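Local coordinates for protein trehalose-6-phosphate phosphatase (Neosartorya fumigata, PDB 5DXL) that belongs to the trehalose-phosphatase family of the HAD clan, pairing a Rossmann-like core domain with a smaller cap domain of helices over an antiparallel sheet, at residues L22-Y27 with E210-L215; E118-F123 with R156-M161; D223-L228 with S240-A245. All blocks are in the same frame, centred on the assembly; numbering follows the deposited sequence.

Interaction 1 of 3, residues L22-Y27 with E210-L215; sequences LFMFDY and EFVLCL
F23 and F211 meet through their rings, F23 CZ coming to 3.5 Å from F211 CE2, with the two ring planes inclined at 51°. The same F23 ring takes L213 CD2 at its edge, CE1 lying 3.8 Å from that methyl; the same methyl also lies near the plane of the F25 ring, at its edge and at a longer distance. F25 and L215 run side by side in the same direction, and F25 CE1 touches L215 CD1 at 3.6 Å. Backbone pairing sets these rows. Strands 21-25 and 211-216 are adjacent parallel strands in the middle of the Rossmann-like sheet of the HAD fold, and L22 N, L213 N, M24 N, L215 N and D26 N give hydrogen bonds alternately from one strand and the other, as in M24 N to L213 O at 2.9 Å. The carbonyls of L22, L213 and M24 also receive CA-H contacts, from V212, F23 and C214 in turn. On the other face, L22 and V212 lie side by side, while selenomethionine M24 reaches across obliquely: the bend at chi3 (-65°) puts CE 4.1 Å from V212 CG1 and 4.2 Å from C214 CB. Helix 222-229 packs on this face, L228 touching both M24 and C214. D26 N donates to L215 O at 3.0 Å. D26 opens the DxDGT signature of HAD proteins; its OD1 accepts from Y27 N above the carboxylate plane and pairs with K190, and the carboxylates of D217, D218 and D221 gather close to OD2.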
ATOM      1  N   LEU A  22     -11.814  -7.602   6.760  1.00 10.91           N
ATOM      2  CA  LEU A  22     -10.501  -7.355   6.168  1.00 11.69           C
ATOM      3  C   LEU A  22     -10.098  -5.910   6.404  1.00 10.27           C
ATOM      4  O   LEU A  22     -10.878  -5.000   6.121  1.00 11.13           O
ATOM      5  CB  LEU A  22     -10.516  -7.655   4.672  1.00 10.11           C
ATOM      6  CG  LEU A  22      -9.277  -7.256   3.873  1.00 10.67           C
ATOM      7  CD1 LEU A  22      -8.040  -8.042   4.309  1.00 12.69           C
ATOM      8  CD2 LEU A  22      -9.536  -7.457   2.384  1.00 13.43           C
ATOM      9  N   PHE A  23      -8.899  -5.717   6.950  1.00  7.89           N
ATOM     10  CA  PHE A  23      -8.347  -4.376   7.189  1.00  9.65           C
ATOM     11  C   PHE A  23      -7.057  -4.195   6.407  1.00  7.35           C
ATOM     12  O   PHE A  23      -6.177  -5.058   6.454  1.00  7.64           O
ATOM     13  CB  PHE A  23      -8.062  -4.163   8.679  1.00  8.27           C
ATOM     14  CG  PHE A  23      -9.291  -4.140   9.546  1.00  7.53           C
ATOM     15  CD1 PHE A  23      -9.889  -2.942   9.886  1.00 10.27           C
ATOM     16  CD2 PHE A  23      -9.830  -5.321  10.047  1.00 12.08           C
ATOM     17  CE1 PHE A  23     -11.018  -2.916  10.695  1.00 12.90           C
ATOM     18  CE2 PHE A  23     -10.964  -5.299  10.850  1.00 12.21           C
ATOM     19  CZ  PHE A  23     -11.548  -4.104  11.187  1.00 13.33           C
HETATM   20  N   MSE A  24      -6.937  -3.100   5.663  1.00  7.59           N
HETATM   21  CA  MSE A  24      -5.694  -2.796   4.972  1.00  8.44           C
HETATM   22  C   MSE A  24      -5.306  -1.357   5.300  1.00 10.12           C
HETATM   23  O   MSE A  24      -6.019  -0.420   4.929  1.00 11.39           O
HETATM   24  CB  MSE A  24      -5.856  -3.018   3.457  1.00  8.29           C
HETATM   25  CG  MSE A  24      -6.189  -4.471   3.123  1.00  9.05           C
HETATM   26 SE   MSE A  24      -6.451  -4.870   1.211  1.00 23.39          SE
HETATM   27  CE  MSE A  24      -8.040  -3.823   0.869  1.00 19.97           C
ATOM     28  N   PHE A  25      -4.190  -1.198   6.006  1.00  7.67           N
ATOM     29  CA  PHE A  25      -3.728   0.114   6.461  1.00  7.23           C
ATOM     30  C   PHE A  25      -2.371   0.476   5.895  1.00  7.57           C
ATOM     31  O   PHE A  25      -1.434  -0.304   6.040  1.00  7.66           O
ATOM     32  CB  PHE A  25      -3.562   0.140   7.989  1.00  7.11           C
ATOM     33  CG  PHE A  25      -4.774  -0.291   8.766  1.00 10.12           C
ATOM     34  CD1 PHE A  25      -6.053   0.088   8.390  1.00 16.94           C
ATOM     35  CD2 PHE A  25      -4.619  -1.067   9.888  1.00 12.43           C
ATOM     36  CE1 PHE A  25      -7.161  -0.312   9.148  1.00 16.09           C
ATOM     37  CE2 PHE A  25      -5.716  -1.456  10.660  1.00  9.28           C
ATOM     38  CZ  PHE A  25      -6.976  -1.075  10.297  1.00 13.67           C
ATOM     39  N   ASP A  26      -2.242   1.661   5.302  1.00  7.36           N
ATOM     40  CA  ASP A  26      -0.920   2.256   5.166  1.00  7.25           C
ATOM     41  C   ASP A  26      -0.456   2.569   6.591  1.00  8.59           C
ATOM     42  O   ASP A  26      -1.274   2.641   7.511  1.00  9.32           O
ATOM     43  CB  ASP A  26      -0.979   3.508   4.271  1.00  7.88           C
ATOM     44  CG  ASP A  26       0.396   3.982   3.788  1.00 11.03           C
ATOM     45  OD1 ASP A  26       1.429   3.401   4.146  1.00 11.36           O
ATOM     46  OD2 ASP A  26       0.426   4.961   3.016  1.00 11.99           O
ATOM     47  N   TYR A  27       0.852   2.725   6.790  1.00  7.89           N
ATOM     48  CA  TYR A  27       1.353   3.018   8.129  1.00  9.73           C
ATOM     49  C   TYR A  27       1.654   4.521   8.288  1.00 10.17           C
ATOM     50  O   TYR A  27       0.894   5.246   8.932  1.00 10.13           O
ATOM     51  CB  TYR A  27       2.601   2.170   8.453  1.00  8.56           C
ATOM     52  CG  TYR A  27       3.162   2.535   9.796  1.00 10.38           C
ATOM     53  CD1 TYR A  27       2.434   2.278  10.951  1.00 11.59           C
ATOM     54  CD2 TYR A  27       4.383   3.182   9.909  1.00 10.56           C
ATOM     55  CE1 TYR A  27       2.911   2.645  12.196  1.00 14.46           C
ATOM     56  CE2 TYR A  27       4.875   3.557  11.156  1.00 11.14           C
ATOM     57  CZ  TYR A  27       4.130   3.287  12.288  1.00 15.85           C
ATOM     58  OH  TYR A  27       4.603   3.649  13.525  1.00 20.96           O
ATOM     59  N   GLU A 210     -17.414  -9.636   4.665  1.00 19.90           N
ATOM     60  CA  GLU A 210     -18.576  -8.755   4.662  1.00 22.02           C
ATOM     61  C   GLU A 210     -18.214  -7.373   5.183  1.00 19.22           C
ATOM     62  O   GLU A 210     -19.073  -6.513   5.336  1.00 19.06           O
ATOM     63  CB  GLU A 210     -19.705  -9.336   5.513  1.00 25.65           C
ATOM     64  CG  GLU A 210     -20.329 -10.613   4.976  1.00 31.29           C
ATOM     65  CD  GLU A 210     -21.127 -11.330   6.049  1.00 36.87           C
ATOM     66  OE1 GLU A 210     -20.519 -12.093   6.829  1.00 32.24           O
ATOM     67  OE2 GLU A 210     -22.355 -11.106   6.131  1.00 46.97           O
ATOM     68  N   PHE A 211     -16.932  -7.171   5.475  1.00 18.55           N
ATOM     69  CA  PHE A 211     -16.468  -5.879   5.973  1.00 16.21           C
ATOM     70  C   PHE A 211     -15.043  -5.675   5.495  1.00 13.54           C
ATOM     71  O   PHE A 211     -14.176  -6.512   5.742  1.00 13.88           O
ATOM     72  CB  PHE A 211     -16.554  -5.828   7.501  1.00 15.21           C
ATOM     73  CG  PHE A 211     -16.027  -4.555   8.121  1.00 11.60           C
ATOM     74  CD1 PHE A 211     -16.888  -3.536   8.494  1.00 14.36           C
ATOM     75  CD2 PHE A 211     -14.664  -4.401   8.366  1.00 12.50           C
ATOM     76  CE1 PHE A 211     -16.408  -2.376   9.091  1.00 15.65           C
ATOM     77  CE2 PHE A 211     -14.177  -3.242   8.964  1.00 11.85           C
ATOM     78  CZ  PHE A 211     -15.041  -2.238   9.330  1.00 12.67           C
ATOM     79  N   VAL A 212     -14.806  -4.565   4.804  1.00 11.95           N
ATOM     80  CA  VAL A 212     -13.457  -4.181   4.388  1.00  9.50           C
ATOM     81  C   VAL A 212     -13.232  -2.736   4.784  1.00 11.53           C
ATOM     82  O   VAL A 212     -14.022  -1.868   4.425  1.00 13.23           O
ATOM     83  CB  VAL A 212     -13.239  -4.324   2.868  1.00 12.04           C
ATOM     84  CG1 VAL A 212     -11.818  -3.934   2.503  1.00 10.71           C
ATOM     85  CG2 VAL A 212     -13.542  -5.750   2.420  1.00 12.87           C
ATOM     86  N   LEU A 213     -12.182  -2.484   5.559  1.00  8.96           N
ATOM     87  CA  LEU A 213     -11.781  -1.113   5.872  1.00  7.63           C
ATOM     88  C   LEU A 213     -10.385  -0.890   5.342  1.00  7.27           C
ATOM     89  O   LEU A 213      -9.442  -1.596   5.721  1.00  8.34           O
ATOM     90  CB  LEU A 213     -11.823  -0.852   7.376  1.00  9.19           C
ATOM     91  CG  LEU A 213     -11.310   0.525   7.841  1.00  9.33           C
ATOM     92  CD1 LEU A 213     -12.129   1.681   7.263  1.00  9.87           C
ATOM     93  CD2 LEU A 213     -11.347   0.597   9.364  1.00  9.26           C
ATOM     94  N   CYS A 214     -10.255   0.089   4.457  1.00  7.30           N
ATOM     95  CA  CYS A 214      -8.996   0.356   3.788  1.00  8.03           C
ATOM     96  C   CYS A 214      -8.646   1.814   3.987  1.00  9.80           C
ATOM     97  O   CYS A 214      -9.420   2.686   3.601  1.00  9.43           O
ATOM     98  CB  CYS A 214      -9.113   0.013   2.308  1.00  9.74           C
ATOM     99  SG  CYS A 214      -7.670   0.408   1.291  1.00 11.51           S
ATOM    100  N   LEU A 215      -7.491   2.061   4.599  1.00  8.56           N
ATOM    101  CA  LEU A 215      -7.092   3.407   5.022  1.00  7.64           C
ATOM    102  C   LEU A 215      -5.726   3.799   4.486  1.00  8.46           C
ATOM    103  O   LEU A 215      -4.769   3.021   4.560  1.00  9.58           O
ATOM    104  CB  LEU A 215      -7.071   3.491   6.553  1.00  9.00           C
ATOM    105  CG  LEU A 215      -8.445   3.633   7.222  1.00 11.55           C
ATOM    106  CD1 LEU A 215      -8.448   2.982   8.603  1.00 13.15           C
ATOM    107  CD2 LEU A 215      -8.756   5.113   7.347  1.00 14.46           C
TER

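Interaction 2 of 3, residues E118-F123 with R156-M161; sequences EVFQHF and RECRKM
C158 lays its CB over the centre of the F123 ring, in a contact that joins two antiparallel helices of the cap domain. Helices 112-125 and 148-164 lie on the four-stranded antiparallel sheet of that domain, an arrangement consistent with the C2-type cap of HAD proteins; the axes of the two segments are 11.1 Å apart and inclined at 162°. No hydrogen bond crosses between them. The main interaction is a CH-pi contact: C158 CB stands 3.7 Å from the F123 ring centroid, only 8° off the normal, so the ring lies flat over the start of the cysteine side chain and its CZ also reaches C158 CA.

Sulfur-aromatic contacts form the second group. SG, anti to the backbone N (chi1 -179°), remains over the face of F123 at 4.2 Å from the centroid, yet meets F120 in the plane of that ring, at its edge, 3.9 Å from CE1. One sulfur therefore sees a face of one phenylalanine and the rim of another. F120 also meets W141 and I132 of the sheet, and C158 touches L181 there.

Apolar packing completes the contact. M161, a selenomethionine on the more exposed side, brings SE to the edge of F123, 4.4 Å from CE2, and V119 closes on the sulfur through its CG1 methyl, 3.7 Å from C158 SG.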
ATOM      1  N   GLU A 118      20.904  -2.023 -20.016  1.00 15.70           N
ATOM      2  CA  GLU A 118      21.551  -1.853 -21.309  1.00 20.19           C
ATOM      3  C   GLU A 118      20.988  -0.621 -22.023  1.00 20.29           C
ATOM      4  O   GLU A 118      21.745   0.210 -22.547  1.00 17.76           O
ATOM      5  CB  GLU A 118      21.369  -3.119 -22.153  1.00 21.86           C
ATOM      6  CG  GLU A 118      22.259  -3.193 -23.372  1.00 34.72           C
ATOM      7  CD  GLU A 118      22.241  -4.571 -24.006  1.00 44.62           C
ATOM      8  OE1 GLU A 118      21.809  -5.534 -23.330  1.00 39.48           O
ATOM      9  OE2 GLU A 118      22.654  -4.687 -25.179  1.00 49.51           O
ATOM     10  N   VAL A 119      19.666  -0.501 -22.020  1.00 16.59           N
ATOM     11  CA  VAL A 119      18.984   0.631 -22.634  1.00 17.27           C
ATOM     12  C   VAL A 119      19.299   1.938 -21.905  1.00 20.53           C
ATOM     13  O   VAL A 119      19.654   2.942 -22.527  1.00 16.04           O
ATOM     14  CB  VAL A 119      17.465   0.415 -22.663  1.00 17.78           C
ATOM     15  CG1 VAL A 119      16.729   1.702 -23.035  1.00 16.93           C
ATOM     16  CG2 VAL A 119      17.102  -0.716 -23.616  1.00 19.70           C
ATOM     17  N   PHE A 120      19.166   1.938 -20.583  1.00 14.64           N
ATOM     18  CA  PHE A 120      19.500   3.139 -19.826  1.00 12.59           C
ATOM     19  C   PHE A 120      20.970   3.547 -20.009  1.00 17.00           C
ATOM     20  O   PHE A 120      21.280   4.738 -20.090  1.00 15.87           O
ATOM     21  CB  PHE A 120      19.196   2.939 -18.325  1.00 11.59           C
ATOM     22  CG  PHE A 120      17.743   3.127 -17.938  1.00 11.48           C
ATOM     23  CD1 PHE A 120      16.793   3.589 -18.831  1.00 12.35           C
ATOM     24  CD2 PHE A 120      17.337   2.838 -16.634  1.00 10.66           C
ATOM     25  CE1 PHE A 120      15.463   3.757 -18.436  1.00 11.94           C
ATOM     26  CE2 PHE A 120      16.017   3.012 -16.229  1.00 10.21           C
ATOM     27  CZ  PHE A 120      15.079   3.466 -17.127  1.00 11.68           C
ATOM     28  N   GLN A 121      21.884   2.580 -20.077  1.00 18.73           N
ATOM     29  CA  GLN A 121      23.300   2.915 -20.212  1.00 17.82           C
ATOM     30  C   GLN A 121      23.553   3.585 -21.554  1.00 17.54           C
ATOM     31  O   GLN A 121      24.353   4.517 -21.665  1.00 19.20           O
ATOM     32  CB  GLN A 121      24.180   1.669 -20.081  1.00 22.32           C
ATOM     33  CG  GLN A 121      25.665   1.957 -20.235  1.00 29.10           C
ATOM     34  CD  GLN A 121      26.203   2.881 -19.149  1.00 36.39           C
ATOM     35  OE1 GLN A 121      25.706   2.890 -18.021  1.00 31.75           O
ATOM     36  NE2 GLN A 121      27.226   3.663 -19.489  1.00 38.61           N
ATOM     37  N   HIS A 122      22.837   3.105 -22.559  1.00 16.22           N
ATOM     38  CA  HIS A 122      22.938   3.637 -23.909  1.00 18.28           C
ATOM     39  C   HIS A 122      22.531   5.098 -23.939  1.00 21.18           C
ATOM     40  O   HIS A 122      23.266   5.945 -24.462  1.00 17.68           O
ATOM     41  CB  HIS A 122      22.063   2.829 -24.850  1.00 18.07           C
ATOM     42  CG  HIS A 122      22.198   3.221 -26.283  1.00 19.75           C
ATOM     43  ND1 HIS A 122      21.300   4.055 -26.914  1.00 24.95           N
ATOM     44  CD2 HIS A 122      23.119   2.880 -27.213  1.00 19.89           C
ATOM     45  CE1 HIS A 122      21.670   4.216 -28.172  1.00 17.18           C
ATOM     46  NE2 HIS A 122      22.769   3.513 -28.379  1.00 26.41           N
ATOM     47  N   PHE A 123      21.362   5.388 -23.371  1.00 16.87           N
ATOM     48  CA  PHE A 123      20.855   6.754 -23.332  1.00 15.17           C
ATOM     49  C   PHE A 123      21.680   7.631 -22.405  1.00 16.89           C
ATOM     50  O   PHE A 123      21.802   8.835 -22.642  1.00 14.76           O
ATOM     51  CB  PHE A 123      19.382   6.783 -22.917  1.00 15.30           C
ATOM     52  CG  PHE A 123      18.437   6.537 -24.049  1.00 13.57           C
ATOM     53  CD1 PHE A 123      17.947   7.598 -24.801  1.00 15.02           C
ATOM     54  CD2 PHE A 123      18.060   5.249 -24.390  1.00 16.04           C
ATOM     55  CE1 PHE A 123      17.074   7.380 -25.860  1.00 16.89           C
ATOM     56  CE2 PHE A 123      17.191   5.017 -25.447  1.00 17.07           C
ATOM     57  CZ  PHE A 123      16.702   6.090 -26.193  1.00 17.54           C
ATOM     58  N   ARG A 156      11.240  10.637 -23.653  1.00 14.63           N
ATOM     59  CA  ARG A 156      10.087  10.178 -24.426  1.00 14.73           C
ATOM     60  C   ARG A 156      10.489   9.040 -25.358  1.00 14.76           C
ATOM     61  O   ARG A 156       9.767   8.057 -25.487  1.00 15.11           O
ATOM     62  CB  ARG A 156       9.466  11.318 -25.246  1.00 16.73           C
ATOM     63  CG  ARG A 156       8.747  12.355 -24.413  1.00 17.40           C
ATOM     64  CD  ARG A 156       7.939  13.309 -25.278  1.00 19.39           C
ATOM     65  NE  ARG A 156       8.772  14.088 -26.192  1.00 17.57           N
ATOM     66  CZ  ARG A 156       9.359  15.239 -25.872  1.00 16.66           C
ATOM     67  NH1 ARG A 156       9.225  15.747 -24.650  1.00 17.31           N
ATOM     68  NH2 ARG A 156      10.087  15.891 -26.770  1.00 17.83           N
ATOM     69  N   GLU A 157      11.649   9.168 -25.997  1.00 13.45           N
ATOM     70  CA  GLU A 157      12.096   8.147 -26.936  1.00 14.31           C
ATOM     71  C   GLU A 157      12.456   6.855 -26.212  1.00 16.02           C
ATOM     72  O   GLU A 157      12.101   5.758 -26.652  1.00 15.79           O
ATOM     73  CB  GLU A 157      13.284   8.658 -27.754  1.00 16.45           C
ATOM     74  CG  GLU A 157      12.955   9.936 -28.531  1.00 19.66           C
ATOM     75  CD  GLU A 157      11.850   9.718 -29.566  1.00 23.42           C
ATOM     76  OE1 GLU A 157      12.131   9.038 -30.572  1.00 25.50           O
ATOM     77  OE2 GLU A 157      10.709  10.215 -29.374  1.00 26.01           O
ATOM     78  N   CYS A 158      13.122   6.995 -25.073  1.00 15.14           N
ATOM     79  CA  CYS A 158      13.514   5.838 -24.280  1.00 15.30           C
ATOM     80  C   CYS A 158      12.288   5.122 -23.713  1.00 17.53           C
ATOM     81  O   CYS A 158      12.220   3.892 -23.712  1.00 15.72           O
ATOM     82  CB  CYS A 158      14.457   6.272 -23.161  1.00 12.12           C
ATOM     83  SG  CYS A 158      15.045   4.890 -22.130  1.00 16.16           S
ATOM     84  N   ARG A 159      11.317   5.899 -23.244  1.00 14.15           N
ATOM     85  CA  ARG A 159      10.085   5.338 -22.717  1.00 15.97           C
ATOM     86  C   ARG A 159       9.344   4.535 -23.777  1.00 17.48           C
ATOM     87  O   ARG A 159       8.905   3.420 -23.516  1.00 18.00           O
ATOM     88  CB  ARG A 159       9.177   6.439 -22.165  1.00 16.76           C
ATOM     89  CG  ARG A 159       7.868   5.897 -21.618  1.00 17.44           C
ATOM     90  CD  ARG A 159       6.978   6.969 -21.022  1.00 21.59           C
ATOM     91  NE  ARG A 159       5.815   6.352 -20.382  1.00 28.39           N
ATOM     92  CZ  ARG A 159       4.941   7.001 -19.620  1.00 31.96           C
ATOM     93  NH1 ARG A 159       5.089   8.299 -19.396  1.00 30.09           N
ATOM     94  NH2 ARG A 159       3.920   6.350 -19.076  1.00 34.08           N
ATOM     95  N   LYS A 160       9.211   5.097 -24.975  1.00 18.40           N
ATOM     96  CA  LYS A 160       8.520   4.390 -26.046  1.00 20.06           C
ATOM     97  C   LYS A 160       9.209   3.060 -26.329  1.00 19.23           C
ATOM     98  O   LYS A 160       8.554   2.026 -26.477  1.00 22.74           O
ATOM     99  CB  LYS A 160       8.456   5.247 -27.316  1.00 22.45           C
ATOM    100  CG  LYS A 160       7.873   4.506 -28.504  1.00 30.79           C
ATOM    101  CD  LYS A 160       7.794   5.383 -29.748  1.00 39.00           C
ATOM    102  CE  LYS A 160       7.422   4.555 -30.970  1.00 50.45           C
ATOM    103  NZ  LYS A 160       6.959   5.398 -32.106  1.00 62.09           N
HETATM  104  N   MSE A 161      10.537   3.085 -26.364  1.00 19.20           N
HETATM  105  CA  MSE A 161      11.314   1.880 -26.609  1.00 17.22           C
HETATM  106  C   MSE A 161      11.049   0.809 -25.552  1.00 21.60           C
HETATM  107  O   MSE A 161      10.789  -0.348 -25.884  1.00 21.98           O
HETATM  108  CB  MSE A 161      12.799   2.210 -26.653  1.00 22.00           C
HETATM  109  CG  MSE A 161      13.684   1.009 -26.839  1.00 27.15           C
HETATM  110 SE   MSE A 161      15.425   1.559 -27.508  1.00 46.70          SE
HETATM  111  CE  MSE A 161      14.814   2.426 -29.120  1.00 40.19           C
TER

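Interaction 3 of 3, residues D223-L228 with S240-A245; sequences DMFRAL and SVTVGA
F225 packs its ring against S240, V241 and T242, bridging the helix and second strand of a beta-alpha-beta unit made of strand 211-216, helix 222-229 and strand 238-243 in the Rossmann-like core. The two segments run nearly antiparallel, at 165°, with their axes 8.7 Å apart, and the contact rests on packing, without a hydrogen bond between them. Three successive residues of the strand meet different atoms of the ring. S240 CB lies 3.6 Å from F225 CD1, V241 O comes to 3.4 Å from F225 CZ, and T242 CB is 3.9 Å from F225 CE2, the threonine side chain crossing the phenylalanine at about a right angle. One turn further along the helix, L228 reaches the same strand through its CD1 methyl, 3.5 Å from S240 OG. A chi1 of -70° sets that oxygen beside its own backbone N, where it meets the leucine methyl and also lies near F225 CD1.

The next shell fixes the strand. V241 is turned away from the helix onto L213 and L215 of the neighbouring strand and W254 and L256 of the other, while S240 and T242 make backbone hydrogen bonds to strand 254-256. The hydroxyl of T242 is taken up by K248, with a weak bond to G216 O besides. E251 and A252, in the loop before strand 254-256, also touch F225, and L228 rests on C214 and on V198 of helix 190-199. Further out, on the helix surface, a salt bridge spans one turn: R226 NH1 lies 2.8 Å from D223 OD1, a weak hydrogen bond bent to 118° at the hydrogen.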
ATOM      1  N   ASP A 223      -4.495   3.857  -5.137  1.00 12.57           N
ATOM      2  CA  ASP A 223      -4.622   2.664  -5.971  1.00 15.85           C
ATOM      3  C   ASP A 223      -5.340   1.533  -5.222  1.00 13.59           C
ATOM      4  O   ASP A 223      -6.013   0.706  -5.839  1.00 13.92           O
ATOM      5  CB  ASP A 223      -3.244   2.210  -6.472  1.00 14.97           C
ATOM      6  CG  ASP A 223      -2.686   3.127  -7.569  1.00 25.03           C
ATOM      7  OD1 ASP A 223      -3.485   3.690  -8.359  1.00 27.07           O
ATOM      8  OD2 ASP A 223      -1.446   3.283  -7.638  1.00 31.02           O
HETATM    9  N   MSE A 224      -5.217   1.500  -3.890  1.00 10.76           N
HETATM   10  CA  MSE A 224      -5.988   0.548  -3.084  1.00 10.99           C
HETATM   11  C   MSE A 224      -7.479   0.842  -3.219  1.00 11.37           C
HETATM   12  O   MSE A 224      -8.279  -0.082  -3.379  1.00 11.89           O
HETATM   13  CB  MSE A 224      -5.586   0.602  -1.605  1.00 12.99           C
HETATM   14  CG  MSE A 224      -4.144   0.205  -1.356  1.00 12.48           C
HETATM   15 SE   MSE A 224      -3.791  -0.196   0.521  1.00 17.10          SE
HETATM   16  CE  MSE A 224      -4.037   1.605   1.269  1.00 11.69           C
ATOM     17  N   PHE A 225      -7.840   2.122  -3.135  1.00 12.42           N
ATOM     18  CA  PHE A 225      -9.249   2.516  -3.218  1.00 11.06           C
ATOM     19  C   PHE A 225      -9.804   2.165  -4.600  1.00 12.82           C
ATOM     20  O   PHE A 225     -10.922   1.657  -4.715  1.00 13.56           O
ATOM     21  CB  PHE A 225      -9.441   4.014  -2.954  1.00 11.48           C
ATOM     22  CG  PHE A 225      -8.777   4.520  -1.697  1.00 11.50           C
ATOM     23  CD1 PHE A 225      -8.708   3.743  -0.547  1.00 11.75           C
ATOM     24  CD2 PHE A 225      -8.219   5.795  -1.675  1.00 11.39           C
ATOM     25  CE1 PHE A 225      -8.086   4.226   0.608  1.00 10.74           C
ATOM     26  CE2 PHE A 225      -7.596   6.287  -0.534  1.00  9.79           C
ATOM     27  CZ  PHE A 225      -7.530   5.508   0.614  1.00 10.39           C
ATOM     28  N   ARG A 226      -9.008   2.430  -5.633  1.00 14.19           N
ATOM     29  CA  ARG A 226      -9.375   2.059  -7.003  1.00 13.77           C
ATOM     30  C   ARG A 226      -9.629   0.570  -7.118  1.00 17.94           C
ATOM     31  O   ARG A 226     -10.619   0.141  -7.706  1.00 19.33           O
ATOM     32  CB  ARG A 226      -8.279   2.455  -7.998  1.00 17.61           C
ATOM     33  CG  ARG A 226      -8.303   3.897  -8.391  1.00 22.71           C
ATOM     34  CD  ARG A 226      -7.384   4.193  -9.587  1.00 24.12           C
ATOM     35  NE  ARG A 226      -7.254   5.636  -9.738  1.00 28.71           N
ATOM     36  CZ  ARG A 226      -6.288   6.358  -9.177  1.00 29.57           C
ATOM     37  NH1 ARG A 226      -5.347   5.764  -8.455  1.00 25.85           N
ATOM     38  NH2 ARG A 226      -6.256   7.675  -9.343  1.00 34.33           N
ATOM     39  N   ALA A 227      -8.723  -0.227  -6.563  1.00 14.05           N
ATOM     40  CA  ALA A 227      -8.862  -1.668  -6.639  1.00 15.07           C
ATOM     41  C   ALA A 227     -10.136  -2.153  -5.960  1.00 16.29           C
ATOM     42  O   ALA A 227     -10.803  -3.062  -6.452  1.00 18.46           O
ATOM     43  CB  ALA A 227      -7.637  -2.353  -6.023  1.00 18.63           C
ATOM     44  N   LEU A 228     -10.477  -1.566  -4.818  1.00 12.09           N
ATOM     45  CA  LEU A 228     -11.659  -2.005  -4.100  1.00 14.88           C
ATOM     46  C   LEU A 228     -12.932  -1.631  -4.857  1.00 17.31           C
ATOM     47  O   LEU A 228     -13.929  -2.340  -4.780  1.00 17.75           O
ATOM     48  CB  LEU A 228     -11.677  -1.425  -2.688  1.00 14.26           C
ATOM     49  CG  LEU A 228     -10.744  -2.180  -1.740  1.00 15.76           C
ATOM     50  CD1 LEU A 228     -10.688  -1.466  -0.407  1.00 13.76           C
ATOM     51  CD2 LEU A 228     -11.238  -3.600  -1.555  1.00 17.59           C
ATOM     52  N   SER A 240     -13.589   2.438   1.869  1.00  9.27           N
ATOM     53  CA  SER A 240     -12.330   3.026   1.420  1.00  8.44           C
ATOM     54  C   SER A 240     -12.261   4.439   1.970  1.00  9.26           C
ATOM     55  O   SER A 240     -13.130   5.273   1.691  1.00  9.64           O
ATOM     56  CB  SER A 240     -12.222   3.039  -0.104  1.00  9.57           C
ATOM     57  OG  SER A 240     -12.049   1.722  -0.621  1.00 12.96           O
ATOM     58  N   VAL A 241     -11.231   4.692   2.769  1.00  9.16           N
ATOM     59  CA  VAL A 241     -11.157   5.918   3.545  1.00  9.85           C
ATOM     60  C   VAL A 241      -9.800   6.572   3.379  1.00 10.89           C
ATOM     61  O   VAL A 241      -8.782   5.978   3.717  1.00  9.04           O
ATOM     62  CB  VAL A 241     -11.386   5.640   5.048  1.00  8.56           C
ATOM     63  CG1 VAL A 241     -11.490   6.951   5.829  1.00  8.62           C
ATOM     64  CG2 VAL A 241     -12.623   4.776   5.285  1.00 10.14           C
ATOM     65  N   THR A 242      -9.774   7.791   2.852  1.00  9.49           N
ATOM     66  CA  THR A 242      -8.519   8.534   2.788  1.00  8.39           C
ATOM     67  C   THR A 242      -8.308   9.321   4.073  1.00  9.42           C
ATOM     68  O   THR A 242      -9.265   9.679   4.759  1.00 10.81           O
ATOM     69  CB  THR A 242      -8.472   9.498   1.577  1.00  9.46           C
ATOM     70  OG1 THR A 242      -7.134   9.985   1.413  1.00 10.66           O
ATOM     71  CG2 THR A 242      -9.439  10.691   1.756  1.00 10.35           C
ATOM     72  N   VAL A 243      -7.050   9.553   4.416  1.00  7.32           N
ATOM     73  CA  VAL A 243      -6.725  10.412   5.537  1.00  9.04           C
ATOM     74  C   VAL A 243      -6.405  11.787   4.948  1.00 12.55           C
ATOM     75  O   VAL A 243      -5.460  11.937   4.163  1.00 13.88           O
ATOM     76  CB  VAL A 243      -5.562   9.847   6.356  1.00 10.83           C
ATOM     77  CG1 VAL A 243      -5.186  10.791   7.490  1.00 12.21           C
ATOM     78  CG2 VAL A 243      -5.964   8.490   6.916  1.00 10.73           C
ATOM     79  N   GLY A 244      -7.232  12.769   5.289  1.00 10.57           N
ATOM     80  CA  GLY A 244      -7.114  14.097   4.709  1.00 10.59           C
ATOM     81  C   GLY A 244      -8.428  14.838   4.855  1.00 13.26           C
ATOM     82  O   GLY A 244      -9.344  14.379   5.553  1.00 12.75           O
ATOM     83  N   ALA A 245      -8.518  15.990   4.200  1.00 14.08           N
ATOM     84  CA  ALA A 245      -9.666  16.866   4.368  1.00 14.01           C
ATOM     85  C   ALA A 245     -10.860  16.430   3.540  1.00 12.17           C
ATOM     86  O   ALA A 245     -10.724  15.687   2.559  1.00 14.00           O
ATOM     87  CB  ALA A 245      -9.274  18.301   4.004  1.00 15.00           C
TER

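Interactions 1 and 3 share the core domain, their centres 10 Å apart, and meet directly: C214 O lies 2.8 Å from V241 N, a probable hydrogen bond between neighbouring strands, and L228 CD1 packs at 3.5 Å on C214 CB. Strand 211-216 thus links both, pairing with 21-25 on one side and 238-243 on the other. Interaction 2 belongs to the cap, inserted in the chain between the two strands of interaction 1; its centre is about 39 Å from that of interaction 1 and about 34 Å from that of interaction 3, and it touches neither. The acidic cluster around D26 lies at the C-terminal ends of strands 21-25 and 211-216, consistent with the active-site position of HAD proteins.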